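Local coordinates for protein trimethylamine-N-oxide reductase (Haemophilus influenzae, PDB 7L5I) that probably reduces trimethylamine N-oxide and related oxides at a molybdenum centre held by two molybdopterin guanine dinucleotides, at residues S523-K528 with N595-F600; N511-A516 with D589-E594. One frame throughout, in Å; residues are numbered along the deposited sequence.

How the contacts relate
Contacts 1 and 2 have their centres about 5 Å apart, and both reach one mixed sheet, whose strand order is 226-227, 512-517, 523-527, 598-599. Along the chain their segments alternate: strand 512-517 is followed by strand 523-527, and after a mainly helical excursion helix 588-594 leads through a short turn into strand 598-599. Strands 512-517 and 523-527 are antiparallel neighbours, joined for instance by a probable hydrogen bond from Tyr525 N to Thr514 O (2.8 Å). Contact 1 adds the last strand to this sheet; contact 2 lays the preceding helix against strand 512-517. The contacts lie about 25 and 27 Å from the centre of the chain, on the same side of it; the side chain of Asp512 is about 8 Å from a bound molybdopterin guanine dinucleotide.

Contact 1 (S523-K528 with N595-F600); sequences SVYPMK and NKPLSF
Val524 and Leu598 form an antiparallel hydrogen-bonded pair between segments whose directions lie 170° apart, with Val524 N to Leu598 O at 2.8 Å and the nearly straight return bond from Leu598 N to Val524 O at 3.0 Å. Next to it, Ser523 and Ser599 make a non-hydrogen-bonded pair whose side chains lie on the same face and join through their hydroxyls, Ser523 OG to Ser599 OG 2.9 Å. The other face carries Val524 and Leu598. Here CG2 of Val524 reaches CE2 of the Phe600 ring at 4.1 Å, and Phe591 of helix 588-594 packs on both Val524 and Leu598. Beyond the paired residues, Pro597 CB comes obliquely to the Tyr525 ring, 3.8 Å from Tyr525 CD1. Asn595, the first residue past the helix, has a positive phi (50°); its CG lies anti to the backbone N (chi1 -177°), which brings Asn595 ND2 to 3.4 Å from Lys528 CB and 3.7 Å from Pro526 CG, while OD1 accepts from Val37 N. The arrangement is a short antiparallel edge strand: the chain leaves helix 588-594, turns, and adds strand 598-599 as the outermost member of a four-stranded mixed sheet.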
loop_
_atom_site.group_PDB
_atom_site.type_symbol
_atom_site.label_atom_id
_atom_site.label_comp_id
_atom_site.label_asym_id
_atom_site.label_seq_id
_atom_site.Cartn_x
_atom_site.Cartn_y
_atom_site.Cartn_z
ATOM N N SER A 523 -0.219 16.017 -15.847
ATOM C CA SER A 523 -1.433 16.811 -15.954
ATOM C C SER A 523 -1.848 17.334 -14.587
ATOM O O SER A 523 -1.586 16.701 -13.558
ATOM C CB SER A 523 -2.627 16.026 -16.514
ATOM O OG SER A 523 -2.254 15.245 -17.632
ATOM N N VAL A 524 -2.552 18.470 -14.601
ATOM C CA VAL A 524 -3.338 18.943 -13.468
ATOM C C VAL A 524 -4.777 18.512 -13.712
ATOM O O VAL A 524 -5.361 18.827 -14.760
ATOM C CB VAL A 524 -3.252 20.462 -13.298
ATOM C CG1 VAL A 524 -4.013 20.896 -12.066
ATOM C CG2 VAL A 524 -1.822 20.880 -13.229
ATOM N N TYR A 525 -5.326 17.752 -12.773
ATOM C CA TYR A 525 -6.681 17.234 -12.890
ATOM C C TYR A 525 -7.622 18.035 -12.005
ATOM O O TYR A 525 -7.412 18.092 -10.782
ATOM C CB TYR A 525 -6.733 15.766 -12.475
ATOM C CG TYR A 525 -6.154 14.733 -13.404
ATOM C CD1 TYR A 525 -5.867 15.002 -14.735
ATOM C CD2 TYR A 525 -5.931 13.438 -12.933
ATOM C CE1 TYR A 525 -5.356 14.007 -15.559
ATOM C CE2 TYR A 525 -5.461 12.464 -13.751
ATOM C CZ TYR A 525 -5.173 12.738 -15.054
ATOM O OH TYR A 525 -4.676 11.727 -15.859
ATOM N N PRO A 526 -8.671 18.640 -12.550
ATOM C CA PRO A 526 -9.680 19.261 -11.701
ATOM C C PRO A 526 -10.530 18.198 -11.037
ATOM O O PRO A 526 -10.770 17.133 -11.606
ATOM C CB PRO A 526 -10.509 20.096 -12.691
ATOM C CG PRO A 526 -10.426 19.319 -13.956
ATOM C CD PRO A 526 -9.055 18.698 -13.983
ATOM N N MET A 527 -10.988 18.493 -9.812
ATOM C CA MET A 527 -11.933 17.619 -9.112
ATOM C C MET A 527 -13.163 18.449 -8.768
ATOM O O MET A 527 -13.342 18.874 -7.626
ATOM C CB MET A 527 -11.296 16.994 -7.862
ATOM C CG MET A 527 -10.101 16.118 -8.139
ATOM S SD MET A 527 -9.254 15.520 -6.655
ATOM C CE MET A 527 -10.577 14.583 -5.909
ATOM N N LYS A 528 -14.000 18.706 -9.767
ATOM C CA LYS A 528 -15.126 19.611 -9.595
ATOM C C LYS A 528 -16.278 18.887 -8.902
ATOM O O LYS A 528 -16.540 17.715 -9.170
ATOM C CB LYS A 528 -15.574 20.150 -10.955
ATOM C CG LYS A 528 -16.707 21.160 -10.876
ATOM C CD LYS A 528 -16.959 21.807 -12.238
ATOM C CE LYS A 528 -18.220 22.652 -12.228
ATOM N NZ LYS A 528 -18.132 23.796 -11.287
ATOM N N ASN A 595 -12.757 23.013 -16.731
ATOM C CA ASN A 595 -13.037 21.705 -16.107
ATOM C C ASN A 595 -12.565 20.535 -16.976
ATOM O O ASN A 595 -13.294 19.568 -17.204
ATOM C CB ASN A 595 -14.528 21.578 -15.771
ATOM C CG ASN A 595 -14.877 20.272 -15.057
ATOM O OD1 ASN A 595 -15.864 19.600 -15.394
ATOM N ND2 ASN A 595 -14.092 19.924 -14.049
ATOM N N LYS A 596 -11.312 20.601 -17.414
ATOM C CA LYS A 596 -10.660 19.557 -18.185
ATOM C C LYS A 596 -9.256 19.336 -17.636
ATOM O O LYS A 596 -8.658 20.259 -17.088
ATOM C CB LYS A 596 -10.524 19.921 -19.675
ATOM C CG LYS A 596 -11.802 20.102 -20.438
ATOM C CD LYS A 596 -12.794 19.006 -20.178
ATOM C CE LYS A 596 -13.539 18.613 -21.445
ATOM N NZ LYS A 596 -14.779 17.862 -21.107
ATOM N N PRO A 597 -8.702 18.135 -17.785
ATOM C CA PRO A 597 -7.271 17.965 -17.502
ATOM C C PRO A 597 -6.464 18.985 -18.296
ATOM O O PRO A 597 -6.761 19.278 -19.462
ATOM C CB PRO A 597 -6.974 16.536 -17.975
ATOM C CG PRO A 597 -8.305 15.850 -17.964
ATOM C CD PRO A 597 -9.314 16.905 -18.316
ATOM N N LEU A 598 -5.443 19.530 -17.652
ATOM C CA LEU A 598 -4.440 20.385 -18.281
ATOM C C LEU A 598 -3.169 19.562 -18.375
ATOM O O LEU A 598 -2.607 19.182 -17.347
ATOM C CB LEU A 598 -4.197 21.647 -17.457
ATOM C CG LEU A 598 -3.122 22.626 -17.949
ATOM C CD1 LEU A 598 -3.602 23.219 -19.252
ATOM C CD2 LEU A 598 -2.863 23.674 -16.917
ATOM N N SER A 599 -2.712 19.286 -19.588
ATOM C CA SER A 599 -1.605 18.360 -19.770
ATOM C C SER A 599 -0.301 19.034 -20.166
ATOM O O SER A 599 -0.292 20.031 -20.903
ATOM C CB SER A 599 -1.991 17.299 -20.799
ATOM O OG SER A 599 -2.959 16.450 -20.197
ATOM N N PHE A 600 0.792 18.469 -19.667
ATOM C CA PHE A 600 2.162 18.855 -19.966
ATOM C C PHE A 600 2.798 17.765 -20.818
ATOM O O PHE A 600 2.285 16.655 -20.915
ATOM C CB PHE A 600 2.976 19.019 -18.685
ATOM C CG PHE A 600 2.406 19.999 -17.705
ATOM C CD1 PHE A 600 2.262 21.339 -18.036
ATOM C CD2 PHE A 600 2.040 19.594 -16.442
ATOM C CE1 PHE A 600 1.748 22.240 -17.129
ATOM C CE2 PHE A 600 1.528 20.492 -15.536
ATOM C CZ PHE A 600 1.383 21.825 -15.883
#

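Contact 2 (N511-A516 with D589-E594)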
loop_
_atom_site.group_PDB
_atom_site.type_symbol
_atom_site.label_atom_id
_atom_site.label_comp_id
_atom_site.label_asym_id
_atom_site.label_seq_id
_atom_site.Cartn_x
_atom_site.Cartn_y
_atom_site.Cartn_z
ATOM N N ASN A 511 -15.020 20.260 -4.001
ATOM C CA ASN A 511 -14.138 20.730 -5.066
ATOM C C ASN A 511 -12.679 20.563 -4.650
ATOM O O ASN A 511 -12.329 20.847 -3.501
ATOM C CB ASN A 511 -14.362 22.214 -5.381
ATOM C CG ASN A 511 -15.752 22.515 -5.884
ATOM O OD1 ASN A 511 -16.120 22.111 -6.981
ATOM N ND2 ASN A 511 -16.538 23.238 -5.083
ATOM N N ASP A 512 -11.823 20.164 -5.588
ATOM C CA ASP A 512 -10.423 19.882 -5.262
ATOM C C ASP A 512 -9.581 19.859 -6.539
ATOM O O ASP A 512 -10.061 20.142 -7.642
ATOM C CB ASP A 512 -10.312 18.565 -4.497
ATOM C CG ASP A 512 -9.213 18.583 -3.423
ATOM O OD1 ASP A 512 -8.212 19.322 -3.567
ATOM O OD2 ASP A 512 -9.356 17.806 -2.445
ATOM N N LEU A 513 -8.285 19.594 -6.358
ATOM C CA LEU A 513 -7.315 19.472 -7.434
ATOM C C LEU A 513 -6.411 18.294 -7.128
ATOM O O LEU A 513 -6.161 17.985 -5.964
ATOM C CB LEU A 513 -6.394 20.698 -7.553
ATOM C CG LEU A 513 -7.000 22.050 -7.888
ATOM C CD1 LEU A 513 -5.999 23.125 -7.528
ATOM C CD2 LEU A 513 -7.328 22.053 -9.353
ATOM N N THR A 514 -5.918 17.640 -8.178
ATOM C CA THR A 514 -4.879 16.625 -8.045
ATOM C C THR A 514 -4.026 16.633 -9.309
ATOM O O THR A 514 -4.186 17.484 -10.191
ATOM C CB THR A 514 -5.489 15.235 -7.722
ATOM O OG1 THR A 514 -4.428 14.305 -7.371
ATOM C CG2 THR A 514 -6.271 14.679 -8.903
ATOM N N MET A 515 -3.036 15.744 -9.345
ATOM C CA MET A 515 -2.148 15.612 -10.483
ATOM C C MET A 515 -2.219 14.202 -11.045
ATOM O O MET A 515 -2.480 13.237 -10.306
ATOM C CB MET A 515 -0.661 15.832 -10.135
ATOM C CG MET A 515 -0.289 17.017 -9.332
ATOM S SD MET A 515 0.014 18.457 -10.337
ATOM C CE MET A 515 1.111 18.030 -11.704
ATOM N N ALA A 516 -1.941 14.094 -12.333
ATOM C CA ALA A 516 -1.667 12.820 -12.976
ATOM C C ALA A 516 -0.300 12.342 -12.528
ATOM O O ALA A 516 0.706 13.027 -12.741
ATOM C CB ALA A 516 -1.717 12.967 -14.490
ATOM N N ASP A 589 -8.796 30.678 -12.621
ATOM C CA ASP A 589 -10.204 30.885 -12.949
ATOM C C ASP A 589 -10.560 30.232 -14.277
ATOM O O ASP A 589 -11.617 29.592 -14.404
ATOM C CB ASP A 589 -10.509 32.380 -12.994
ATOM C CG ASP A 589 -11.942 32.667 -13.418
ATOM O OD1 ASP A 589 -12.858 32.220 -12.700
ATOM O OD2 ASP A 589 -12.160 33.325 -14.464
ATOM N N LYS A 590 -9.689 30.388 -15.275
ATOM C CA LYS A 590 -9.912 29.813 -16.591
ATOM C C LYS A 590 -9.781 28.305 -16.549
ATOM O O LYS A 590 -10.627 27.576 -17.090
ATOM C CB LYS A 590 -8.917 30.434 -17.579
ATOM C CG LYS A 590 -9.056 30.006 -19.019
ATOM C CD LYS A 590 -8.004 30.766 -19.866
ATOM C CE LYS A 590 -8.514 31.186 -21.230
ATOM N NZ LYS A 590 -7.797 32.399 -21.752
ATOM N N PHE A 591 -8.744 27.800 -15.875
ATOM C CA PHE A 591 -8.611 26.349 -15.719
ATOM C C PHE A 591 -9.859 25.764 -15.083
ATOM O O PHE A 591 -10.381 24.738 -15.538
ATOM C CB PHE A 591 -7.368 26.024 -14.886
ATOM C CG PHE A 591 -7.307 24.601 -14.408
ATOM C CD1 PHE A 591 -6.797 23.582 -15.211
ATOM C CD2 PHE A 591 -7.778 24.290 -13.158
ATOM C CE1 PHE A 591 -6.777 22.264 -14.747
ATOM C CE2 PHE A 591 -7.757 22.998 -12.686
ATOM C CZ PHE A 591 -7.249 21.982 -13.483
ATOM N N TRP A 592 -10.346 26.394 -14.013
ATOM C CA TRP A 592 -11.459 25.816 -13.270
ATOM C C TRP A 592 -12.730 25.815 -14.109
ATOM O O TRP A 592 -13.484 24.835 -14.105
ATOM C CB TRP A 592 -11.677 26.578 -11.957
ATOM C CG TRP A 592 -12.589 25.823 -11.083
ATOM C CD1 TRP A 592 -13.894 26.109 -10.817
ATOM C CD2 TRP A 592 -12.302 24.579 -10.412
ATOM N NE1 TRP A 592 -14.433 25.135 -10.009
ATOM C CE2 TRP A 592 -13.474 24.193 -9.740
ATOM C CE3 TRP A 592 -11.167 23.771 -10.311
ATOM C CZ2 TRP A 592 -13.553 23.029 -8.984
ATOM C CZ3 TRP A 592 -11.241 22.621 -9.559
ATOM C CH2 TRP A 592 -12.423 22.255 -8.905
ATOM N N ALA A 593 -12.960 26.901 -14.861
ATOM C CA ALA A 593 -14.146 26.986 -15.715
ATOM C C ALA A 593 -14.108 25.954 -16.822
ATOM O O ALA A 593 -15.148 25.400 -17.203
ATOM C CB ALA A 593 -14.250 28.392 -16.306
ATOM N N GLU A 594 -12.932 25.719 -17.407
ATOM C CA GLU A 594 -12.816 24.736 -18.477
ATOM C C GLU A 594 -13.085 23.316 -17.987
ATOM O O GLU A 594 -13.620 22.502 -18.742
ATOM C CB GLU A 594 -11.433 24.866 -19.122
ATOM C CG GLU A 594 -11.257 26.223 -19.837
ATOM C CD GLU A 594 -9.916 26.436 -20.558
ATOM O OE1 GLU A 594 -8.825 26.081 -20.029
ATOM O OE2 GLU A 594 -9.971 27.004 -21.673
HETATM O O HOH W 1 -17.227 23.917 -8.540
#
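Asn511 OD1 is gripped by two donors: the backbone N of Gln529 and a water, whose O lies 2.6 Å away. The same water also accepts a weak, long bond from Trp592 NE1 (3.4 Å), bridging the two side chains. Directly across the contact, Asn511 OD1 lies in the indole plane at the ring edge, 3.4 Å from Trp592 CZ2, with the amide turned almost upright to the ring, their planes 79° apart. Asn511 ND2 is bonded to Glu563 OE1, so both ends of the amide are held and its rotation is fixed. The backbone carbonyl Asp512 O meets the indole rim in the same edge-on manner, 3.3 Å from Trp592 CZ3. Trp592 CG lies anti to the backbone N (chi1 -168°), and the edge of the six-membered ring, CZ2, CH2 and CZ3, meets the strand. Leu513 CD2 lies at the indole edge, 4.0 Å from Trp592 CZ3, and 3.5 Å from Phe591 CE2, the leucine and phenylalanine side chains running antiparallel alongside one another. Asp512 leaves the strand pointing away from the helix; Asp512 OD1 takes the N-H of Leu513 (2.8 Å to Leu513 N) and that of Leu150, while OD2 takes that of His151, which ties the strand to the chain there. Helix segment 589-594 runs at 92° to strand 512-515, while helix 563-580 packs on both through Leu567, Tyr571 and Met564, and strand 523-527 lies alongside strand 512-517.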